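CTP:phosphocholine Cytidylyltransferase (Streptococcus pneumoniae, PDB 1JYK) catalyses the transfer of a cytidylyl group from CTP to phosphocholine, yielding CDP-choline and pyrophosphate. Local coordinates at residues Ala28-Ala33 against Ile74-Gly79; Leu58-Ile63 against Phe85-Glu90; Asn107-Tyr112 against Lys199-Gly204. One frame throughout, in Å; residues are numbered along the deposited sequence.

Contact 1 (Ala28-Ala33 against Ile74-Gly79); sequences AIILAA and IIIIVG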
loop_
_atom_site.group_PDB
_atom_site.type_symbol
_atom_site.label_atom_id
_atom_site.label_comp_id
_atom_site.label_asym_id
_atom_site.label_seq_id
_atom_site.Cartn_x
_atom_site.Cartn_y
_atom_site.Cartn_z
ATOM N N ALA A 28 6.902 6.245 -5.843
ATOM C CA ALA A 28 6.052 5.199 -5.301
ATOM C C ALA A 28 6.807 4.316 -4.319
ATOM O O ALA A 28 7.978 3.991 -4.526
ATOM C CB ALA A 28 5.480 4.350 -6.428
ATOM N N ILE A 29 6.121 3.941 -3.249
ATOM C CA ILE A 29 6.669 3.071 -2.219
ATOM C C ILE A 29 5.780 1.831 -2.227
ATOM O O ILE A 29 4.560 1.940 -2.095
ATOM C CB ILE A 29 6.600 3.738 -0.817
ATOM C CG1 ILE A 29 7.559 4.927 -0.753
ATOM C CG2 ILE A 29 6.925 2.722 0.263
ATOM C CD1 ILE A 29 7.151 5.984 0.268
ATOM N N ILE A 30 6.382 0.662 -2.405
ATOM C CA ILE A 30 5.626 -0.582 -2.419
ATOM C C ILE A 30 5.984 -1.390 -1.175
ATOM O O ILE A 30 7.159 -1.690 -0.924
ATOM C CB ILE A 30 5.924 -1.417 -3.697
ATOM C CG1 ILE A 30 5.663 -0.564 -4.942
ATOM C CG2 ILE A 30 5.058 -2.675 -3.720
ATOM C CD1 ILE A 30 5.906 -1.289 -6.260
ATOM N N LEU A 31 4.967 -1.724 -0.389
ATOM C CA LEU A 31 5.165 -2.481 0.839
ATOM C C LEU A 31 5.141 -3.977 0.542
ATOM O O LEU A 31 4.078 -4.558 0.324
ATOM C CB LEU A 31 4.075 -2.116 1.853
ATOM C CG LEU A 31 3.907 -0.621 2.147
ATOM C CD1 LEU A 31 2.720 -0.410 3.082
ATOM C CD2 LEU A 31 5.177 -0.067 2.762
ATOM N N ALA A 32 6.321 -4.596 0.539
ATOM C CA ALA A 32 6.436 -6.016 0.237
ATOM C C ALA A 32 7.354 -6.790 1.200
ATOM O O ALA A 32 7.958 -7.788 0.806
ATOM C CB ALA A 32 6.942 -6.181 -1.206
ATOM N N ALA A 33 7.442 -6.358 2.457
ATOM C CA ALA A 33 8.320 -7.027 3.418
ATOM C C ALA A 33 7.695 -8.128 4.280
ATOM O O ALA A 33 8.401 -9.021 4.750
ATOM C CB ALA A 33 8.969 -5.983 4.320
ATOM N N ILE A 74 10.859 4.285 -7.923
ATOM C CA ILE A 74 10.151 3.267 -7.164
ATOM C C ILE A 74 11.015 2.616 -6.088
ATOM O O ILE A 74 12.112 2.116 -6.359
ATOM C CB ILE A 74 9.602 2.187 -8.131
ATOM C CG1 ILE A 74 8.665 2.850 -9.147
ATOM C CG2 ILE A 74 8.890 1.077 -7.355
ATOM C CD1 ILE A 74 8.417 2.017 -10.371
ATOM N N ILE A 75 10.504 2.638 -4.860
ATOM C CA ILE A 75 11.186 2.064 -3.709
ATOM C C ILE A 75 10.357 0.896 -3.186
ATOM O O ILE A 75 9.155 1.034 -2.941
ATOM C CB ILE A 75 11.353 3.109 -2.571
ATOM C CG1 ILE A 75 12.074 4.354 -3.106
ATOM C CG2 ILE A 75 12.131 2.505 -1.410
ATOM C CD1 ILE A 75 12.071 5.541 -2.148
ATOM N N ILE A 76 10.989 -0.260 -3.031
ATOM C CA ILE A 76 10.287 -1.430 -2.538
ATOM C C ILE A 76 10.834 -1.845 -1.179
ATOM O O ILE A 76 12.040 -2.054 -1.027
ATOM C CB ILE A 76 10.417 -2.616 -3.516
ATOM C CG1 ILE A 76 10.005 -2.175 -4.920
ATOM C CG2 ILE A 76 9.565 -3.783 -3.039
ATOM C CD1 ILE A 76 10.104 -3.269 -5.954
ATOM N N ILE A 77 9.950 -1.937 -0.190
ATOM C CA ILE A 77 10.348 -2.363 1.139
ATOM C C ILE A 77 10.319 -3.893 1.143
ATOM O O ILE A 77 9.265 -4.502 0.958
ATOM C CB ILE A 77 9.380 -1.841 2.228
ATOM C CG1 ILE A 77 9.149 -0.335 2.059
ATOM C CG2 ILE A 77 9.953 -2.151 3.604
ATOM C CD1 ILE A 77 10.424 0.481 1.922
ATOM N N VAL A 78 11.480 -4.509 1.348
ATOM C CA VAL A 78 11.579 -5.964 1.362
ATOM C C VAL A 78 12.027 -6.470 2.728
ATOM O O VAL A 78 12.593 -5.717 3.527
ATOM C CB VAL A 78 12.577 -6.479 0.269
ATOM C CG1 VAL A 78 12.141 -5.991 -1.106
ATOM C CG2 VAL A 78 14.001 -6.002 0.571
ATOM N N GLY A 79 11.763 -7.746 2.990
ATOM C CA GLY A 79 12.149 -8.345 4.255
ATOM C C GLY A 79 12.174 -9.853 4.119
ATOM O O GLY A 79 13.237 -10.458 3.937
HETATM O O HOH W 1 10.277 -9.216 1.245
#
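Two neighbouring parallel strands of the central nucleotidyltransferase sheet meet here, in segments Ala28-Ala33 and Ile74-Gly79, and each residue of the first faces its partner in strict order from Ala28 with Ile74 to Leu31 with Ile77. The axes of the short strand segments approach to 4.7 Å, twisted by 18° from parallel. The bonding switches direction along the pair: Ile75 N donates to Ala28 O at 2.9 Å, Ile30 N to Ile75 O at 2.8 Å, and Ile77 N to Ile30 O at 2.9 Å. The next bond, Ala32 N to Ile77 O, is clearly bent, with 136° at the hydrogen, where the regular pairing gives out. Ala33 CB then lies against the Val78-Gly79 backbone, 3.5 Å from Val78 C. A water bridges the segments here, donating to Ala32 O and accepting from Gly79 N.

This is the Rossmann-like core of the family, a three-layer α/β fold in which the first strand leads into the glycine-rich loop characteristic of nucleotidyltransferases. On one face Ile77 is the residue most covered by the opposite strand. Its CG1, beside the backbone N (chi1 -50°), lies 4.0 Å from Leu31 CD2 and also reaches Ile29 CG2, the three side chains running alongside one another. Ile77 CG2, the other branch, is 4.0 Å from Ala33 CB. The other face carries Ile30, whose CD1 meets Ile74 CG2, while Ile76 CG2 packs on Ala32 CB. Helix 58-68 covers that face through Ile59 and Leu66, and strands 121-125 and 95-98 extend the sheet beyond the two strands.

Contact 2 (Leu58-Ile63 against Phe85-Glu90); sequences LIEYQI and FDYLKE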
loop_
_atom_site.group_PDB
_atom_site.type_symbol
_atom_site.label_atom_id
_atom_site.label_comp_id
_atom_site.label_asym_id
_atom_site.label_seq_id
_atom_site.Cartn_x
_atom_site.Cartn_y
_atom_site.Cartn_z
ATOM N N LEU A 58 3.058 -10.656 -8.996
ATOM C CA LEU A 58 2.130 -9.564 -8.719
ATOM C C LEU A 58 2.743 -8.171 -8.785
ATOM O O LEU A 58 2.185 -7.268 -9.405
ATOM C CB LEU A 58 1.502 -9.745 -7.335
ATOM C CG LEU A 58 0.323 -10.705 -7.202
ATOM C CD1 LEU A 58 -0.035 -10.841 -5.731
ATOM C CD2 LEU A 58 -0.860 -10.196 -7.992
ATOM N N ILE A 59 3.889 -7.991 -8.134
ATOM C CA ILE A 59 4.526 -6.682 -8.101
ATOM C C ILE A 59 4.921 -6.141 -9.479
ATOM O O ILE A 59 4.979 -4.924 -9.675
ATOM C CB ILE A 59 5.768 -6.696 -7.160
ATOM C CG1 ILE A 59 6.149 -5.263 -6.785
ATOM C CG2 ILE A 59 6.930 -7.426 -7.820
ATOM C CD1 ILE A 59 7.043 -5.178 -5.559
ATOM N N GLU A 60 5.189 -7.031 -10.432
ATOM C CA GLU A 60 5.567 -6.586 -11.772
ATOM C C GLU A 60 4.416 -5.848 -12.462
ATOM O O GLU A 60 4.637 -4.879 -13.183
ATOM C CB GLU A 60 6.027 -7.777 -12.620
ATOM C CG GLU A 60 7.413 -8.269 -12.226
ATOM C CD GLU A 60 7.985 -9.312 -13.175
ATOM O OE1 GLU A 60 7.351 -9.618 -14.208
ATOM O OE2 GLU A 60 9.081 -9.827 -12.877
ATOM N N TYR A 61 3.186 -6.298 -12.240
ATOM C CA TYR A 61 2.038 -5.623 -12.836
ATOM C C TYR A 61 1.981 -4.189 -12.317
ATOM O O TYR A 61 1.708 -3.259 -13.068
ATOM C CB TYR A 61 0.736 -6.333 -12.462
ATOM C CG TYR A 61 0.535 -7.673 -13.129
ATOM C CD1 TYR A 61 0.805 -8.859 -12.447
ATOM C CD2 TYR A 61 0.025 -7.760 -14.429
ATOM C CE1 TYR A 61 0.570 -10.098 -13.034
ATOM C CE2 TYR A 61 -0.215 -9.000 -15.030
ATOM C CZ TYR A 61 0.058 -10.162 -14.326
ATOM O OH TYR A 61 -0.183 -11.387 -14.898
ATOM N N GLN A 62 2.239 -4.023 -11.023
ATOM C CA GLN A 62 2.208 -2.707 -10.394
ATOM C C GLN A 62 3.339 -1.813 -10.890
ATOM O O GLN A 62 3.106 -0.664 -11.264
ATOM C CB GLN A 62 2.290 -2.845 -8.870
ATOM C CG GLN A 62 1.202 -3.738 -8.266
ATOM C CD GLN A 62 1.365 -3.925 -6.761
ATOM O OE1 GLN A 62 2.472 -3.834 -6.222
ATOM N NE2 GLN A 62 0.257 -4.184 -6.076
ATOM N N ILE A 63 4.564 -2.339 -10.884
ATOM C CA ILE A 63 5.734 -1.588 -11.343
ATOM C C ILE A 63 5.554 -1.101 -12.792
ATOM O O ILE A 63 5.872 0.046 -13.118
ATOM C CB ILE A 63 7.027 -2.456 -11.252
ATOM C CG1 ILE A 63 7.446 -2.626 -9.786
ATOM C CG2 ILE A 63 8.167 -1.790 -12.009
ATOM C CD1 ILE A 63 8.442 -3.753 -9.561
ATOM N N PHE A 85 13.862 -10.609 -4.652
ATOM C CA PHE A 85 13.559 -9.305 -5.259
ATOM C C PHE A 85 14.739 -8.668 -6.006
ATOM O O PHE A 85 14.554 -7.731 -6.780
ATOM C CB PHE A 85 13.112 -8.307 -4.185
ATOM C CG PHE A 85 11.763 -8.601 -3.590
ATOM C CD1 PHE A 85 10.622 -7.947 -4.054
ATOM C CD2 PHE A 85 11.632 -9.516 -2.550
ATOM C CE1 PHE A 85 9.369 -8.203 -3.487
ATOM C CE2 PHE A 85 10.384 -9.776 -1.978
ATOM C CZ PHE A 85 9.253 -9.117 -2.450
ATOM N N ASP A 86 15.948 -9.162 -5.769
ATOM C CA ASP A 86 17.138 -8.583 -6.385
ATOM C C ASP A 86 17.082 -8.309 -7.878
ATOM O O ASP A 86 17.483 -7.229 -8.328
ATOM C CB ASP A 86 18.351 -9.452 -6.070
ATOM C CG ASP A 86 18.814 -9.293 -4.633
ATOM O OD1 ASP A 86 18.643 -8.194 -4.061
ATOM O OD2 ASP A 86 19.347 -10.270 -4.073
ATOM N N TYR A 87 16.589 -9.272 -8.649
ATOM C CA TYR A 87 16.503 -9.116 -10.104
ATOM C C TYR A 87 15.730 -7.875 -10.574
ATOM O O TYR A 87 15.923 -7.411 -11.697
ATOM C CB TYR A 87 15.868 -10.366 -10.733
ATOM C CG TYR A 87 14.348 -10.397 -10.665
ATOM C CD1 TYR A 87 13.575 -10.200 -11.812
ATOM C CD2 TYR A 87 13.688 -10.626 -9.451
ATOM C CE1 TYR A 87 12.178 -10.230 -11.757
ATOM C CE2 TYR A 87 12.296 -10.657 -9.384
ATOM C CZ TYR A 87 11.546 -10.460 -10.537
ATOM O OH TYR A 87 10.167 -10.497 -10.467
ATOM N N LEU A 88 14.853 -7.347 -9.718
ATOM C CA LEU A 88 14.048 -6.183 -10.075
ATOM C C LEU A 88 14.853 -4.899 -10.222
ATOM O O LEU A 88 14.426 -3.972 -10.902
ATOM C CB LEU A 88 12.929 -5.976 -9.043
ATOM C CG LEU A 88 11.863 -7.078 -8.939
ATOM C CD1 LEU A 88 11.040 -6.861 -7.672
ATOM C CD2 LEU A 88 10.959 -7.070 -10.176
ATOM N N LYS A 89 16.018 -4.832 -9.594
ATOM C CA LYS A 89 16.830 -3.632 -9.697
ATOM C C LYS A 89 17.289 -3.386 -11.136
ATOM O O LYS A 89 17.164 -2.271 -11.656
ATOM C CB LYS A 89 18.028 -3.735 -8.762
ATOM C CG LYS A 89 17.636 -3.813 -7.303
ATOM C CD LYS A 89 18.857 -3.748 -6.406
ATOM C CE LYS A 89 19.686 -5.007 -6.533
ATOM N NZ LYS A 89 20.759 -5.064 -5.507
ATOM N N GLU A 90 17.804 -4.421 -11.793
ATOM C CA GLU A 90 18.247 -4.254 -13.172
ATOM C C GLU A 90 17.077 -4.380 -14.157
ATOM O O GLU A 90 17.130 -3.878 -15.281
ATOM C CB GLU A 90 19.351 -5.269 -13.496
ATOM C CG GLU A 90 20.754 -4.691 -13.288
ATOM C CD GLU A 90 21.866 -5.725 -13.402
ATOM O OE1 GLU A 90 21.619 -6.820 -13.944
ATOM O OE2 GLU A 90 22.992 -5.435 -12.949
#
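Leu88 reaches from helix 87-92 into the apolar side of helix 58-68 and divides its two methyls between successive turns. CD1 lies 4.2 Å from Ile59 CG2, and CD2 lies 4.2 Å from Ile63 CD1 while also coming near Glu60 CG. With Ile59 CG1 anti to the backbone N (chi1 -162°), the CG2 branch that receives Leu88 sits between the backbone N and carbonyl carbon, and CD1 extends to the rim of the Phe85 ring, 4.3 Å from CE1 and near the ring plane. This inner side is buried: Ile76 of strand 74-78 lies against Ile59, Ile63 and Leu88, and Phe85 rests on Val78.

On the solvent side, the exposed Tyr87 reaches in to a buried Glu60. Their side chains cross at about a right angle, with OE2 in plane at the ring edge, and Tyr87 OH donates to Glu60 OE2 at 2.7 Å. The hydroxyl arrives on the anti side of OE2, 26° out of the carboxylate plane, and the ring and carboxylate planes are 52° apart. Leu88 CG lies 3.6 Å above one face of the same ring, so the apolar and polar parts adjoin. Glu60 has salt-bridge partners as well, Lys56 at OE1 and Lys91 at OE2; these positive charges, with the phenol, would be expected to favour its ionised form. Two helices set side by side on one face of the parallel part of a mixed sheet, with strand 74-78 between them in sequence, are typical of the α/β/α Rossmann-like layering of nucleotidyltransferases.

Contact 3 (Asn107-Tyr112 against Lys199-Gly204); sequences NFYSLY and KAYVSG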
loop_
_atom_site.group_PDB
_atom_site.type_symbol
_atom_site.label_atom_id
_atom_site.label_comp_id
_atom_site.label_asym_id
_atom_site.label_seq_id
_atom_site.Cartn_x
_atom_site.Cartn_y
_atom_site.Cartn_z
ATOM N N ASN A 107 3.710 -3.004 9.947
ATOM C CA ASN A 107 4.229 -2.209 8.840
ATOM C C ASN A 107 4.442 -0.710 9.025
ATOM O O ASN A 107 4.823 -0.018 8.078
ATOM C CB ASN A 107 3.433 -2.502 7.551
ATOM C CG ASN A 107 2.060 -1.855 7.523
ATOM O OD1 ASN A 107 1.693 -1.067 8.391
ATOM N ND2 ASN A 107 1.289 -2.195 6.500
ATOM N N PHE A 108 4.215 -0.203 10.236
ATOM C CA PHE A 108 4.468 1.212 10.523
ATOM C C PHE A 108 5.969 1.406 10.278
ATOM O O PHE A 108 6.417 2.415 9.727
ATOM C CB PHE A 108 4.161 1.521 12.002
ATOM C CG PHE A 108 4.956 2.686 12.576
ATOM C CD1 PHE A 108 6.245 2.505 13.075
ATOM C CD2 PHE A 108 4.405 3.960 12.629
ATOM C CE1 PHE A 108 6.969 3.585 13.614
ATOM C CE2 PHE A 108 5.122 5.044 13.166
ATOM C CZ PHE A 108 6.404 4.854 13.658
ATOM N N TYR A 109 6.738 0.407 10.699
ATOM C CA TYR A 109 8.186 0.449 10.576
ATOM C C TYR A 109 8.670 0.392 9.125
ATOM O O TYR A 109 9.721 0.943 8.792
ATOM C CB TYR A 109 8.803 -0.686 11.399
ATOM C CG TYR A 109 10.292 -0.552 11.562
ATOM C CD1 TYR A 109 10.851 0.534 12.241
ATOM C CD2 TYR A 109 11.151 -1.484 10.987
ATOM C CE1 TYR A 109 12.238 0.687 12.336
ATOM C CE2 TYR A 109 12.533 -1.344 11.073
ATOM C CZ TYR A 109 13.071 -0.260 11.747
ATOM O OH TYR A 109 14.440 -0.127 11.817
ATOM N N SER A 110 7.912 -0.272 8.263
ATOM C CA SER A 110 8.282 -0.342 6.860
ATOM C C SER A 110 8.272 1.076 6.300
ATOM O O SER A 110 9.176 1.479 5.571
ATOM C CB SER A 110 7.290 -1.210 6.101
ATOM O OG SER A 110 7.584 -2.582 6.296
ATOM N N LEU A 111 7.241 1.839 6.644
ATOM C CA LEU A 111 7.156 3.213 6.178
ATOM C C LEU A 111 8.169 4.087 6.923
ATOM O O LEU A 111 8.696 5.046 6.353
ATOM C CB LEU A 111 5.742 3.768 6.374
ATOM C CG LEU A 111 5.494 5.155 5.762
ATOM C CD1 LEU A 111 5.810 5.144 4.272
ATOM C CD2 LEU A 111 4.048 5.551 5.988
ATOM N N TYR A 112 8.438 3.768 8.191
ATOM C CA TYR A 112 9.412 4.543 8.967
ATOM C C TYR A 112 10.762 4.593 8.244
ATOM O O TYR A 112 11.385 5.655 8.139
ATOM C CB TYR A 112 9.627 3.938 10.360
ATOM C CG TYR A 112 10.666 4.700 11.151
ATOM C CD1 TYR A 112 10.332 5.888 11.805
ATOM C CD2 TYR A 112 12.002 4.296 11.165
ATOM C CE1 TYR A 112 11.299 6.667 12.450
ATOM C CE2 TYR A 112 12.986 5.066 11.805
ATOM C CZ TYR A 112 12.624 6.256 12.443
ATOM O OH TYR A 112 13.581 7.046 13.061
ATOM N N LYS A 199 7.337 10.917 16.397
ATOM C CA LYS A 199 6.782 10.868 17.749
ATOM C C LYS A 199 6.399 9.464 18.197
ATOM O O LYS A 199 6.702 9.068 19.320
ATOM C CB LYS A 199 5.557 11.787 17.859
ATOM C CG LYS A 199 4.873 11.766 19.229
ATOM C CD LYS A 199 3.554 12.535 19.202
ATOM C CE LYS A 199 3.780 14.049 19.233
ATOM N NZ LYS A 199 2.610 14.791 19.793
ATOM N N ALA A 200 5.732 8.707 17.329
ATOM C CA ALA A 200 5.323 7.355 17.685
ATOM C C ALA A 200 6.521 6.433 17.891
ATOM O O ALA A 200 6.553 5.644 18.841
ATOM C CB ALA A 200 4.407 6.786 16.604
ATOM N N TYR A 201 7.505 6.534 17.001
ATOM C CA TYR A 201 8.696 5.692 17.070
ATOM C C TYR A 201 9.506 5.913 18.350
ATOM O O TYR A 201 10.131 4.984 18.865
ATOM C CB TYR A 201 9.581 5.955 15.851
ATOM C CG TYR A 201 10.737 4.988 15.683
ATOM C CD1 TYR A 201 10.520 3.610 15.613
ATOM C CD2 TYR A 201 12.050 5.455 15.564
ATOM C CE1 TYR A 201 11.583 2.718 15.428
ATOM C CE2 TYR A 201 13.118 4.575 15.379
ATOM C CZ TYR A 201 12.879 3.208 15.309
ATOM O OH TYR A 201 13.923 2.331 15.112
ATOM N N VAL A 202 9.488 7.136 18.865
ATOM C CA VAL A 202 10.250 7.447 20.072
ATOM C C VAL A 202 9.443 7.554 21.363
ATOM O O VAL A 202 9.958 8.041 22.372
ATOM C CB VAL A 202 11.021 8.755 19.906
ATOM C CG1 VAL A 202 12.220 8.528 19.020
ATOM C CG2 VAL A 202 10.124 9.815 19.326
ATOM N N SER A 203 8.191 7.105 21.330
ATOM C CA SER A 203 7.326 7.170 22.500
ATOM C C SER A 203 6.930 5.784 22.987
ATOM O O SER A 203 6.053 5.646 23.840
ATOM C CB SER A 203 6.079 7.992 22.176
ATOM O OG SER A 203 6.423 9.347 21.951
ATOM N N GLY A 204 7.583 4.760 22.439
ATOM C CA GLY A 204 7.299 3.389 22.831
ATOM C C GLY A 204 5.882 2.947 22.515
ATOM O O GLY A 204 5.324 2.104 23.212
#
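An aromatic cluster of Tyr109, Tyr112 and Tyr201 joins the short helix 108-112 to the C-terminal end of helix 187-201, and Tyr201 is the residue both tyrosines of the first helix touch. The Tyr112 and Tyr201 side chains cross at about a right angle, and their rings meet obliquely, with centroids 4.0 Å apart and planes at 31°. Each has an atom of the other over one face, displaced toward the rim: Tyr201 CG over Tyr112, and Tyr112 CE2 over Tyr201. The approach is closest where Tyr112 CZ comes within 3.3 Å of Tyr201 CD2.

Tyr109 meets the outer part of the Tyr201 ring. Their planes are nearly parallel, 29° apart, but slid so far that the rings barely overlap, and the touch is through Tyr109 CE1, 3.8 Å from Tyr201 CE1 and 3.6 Å from Tyr201 OH. Phe108 lies nearer the backbone of the second helix. CZ of its ring is 4.0 Å from Tyr201 CB, and CE2 is 3.9 Å from Ala200 CB. Tyr201 CG stands anti to the backbone N (chi1 -171°), which carries the ring out from the helix toward all three aromatics. Beyond them, Phe206 sets its ring edge-to-face with Tyr201, and Met214 touches both Phe108 and Ala200.

Past Tyr201 the helix ends, and Ser203 OG turns back to donate to Lys199 O at 2.7 Å. Between the two segments themselves, the attachment rests on dispersion and ring contacts rather than on directed polar bonds.

How the contacts relate
From the N terminus, the chain lays down strand 27-32, passes through helix 58-68 and returns in strand 74-78, so contact 1 closes a β-α-β crossover. Contact 2 opens inside that loop, at helix 58-68, and closes beyond it at helix 87-92; the two contacts therefore cross, and they touch directly where Ile59 packs on Ile30 and Ile76, and Phe85 on Val78. Contact 3 follows in series, joining helix 108-112 to the end of helix 187-201 over a much longer loop. It touches contact 1 through Ser110, against Ile77 and Leu31, but stays about 11 Å from contact 2 at the nearest atoms. The central strands thus link the two helical contacts.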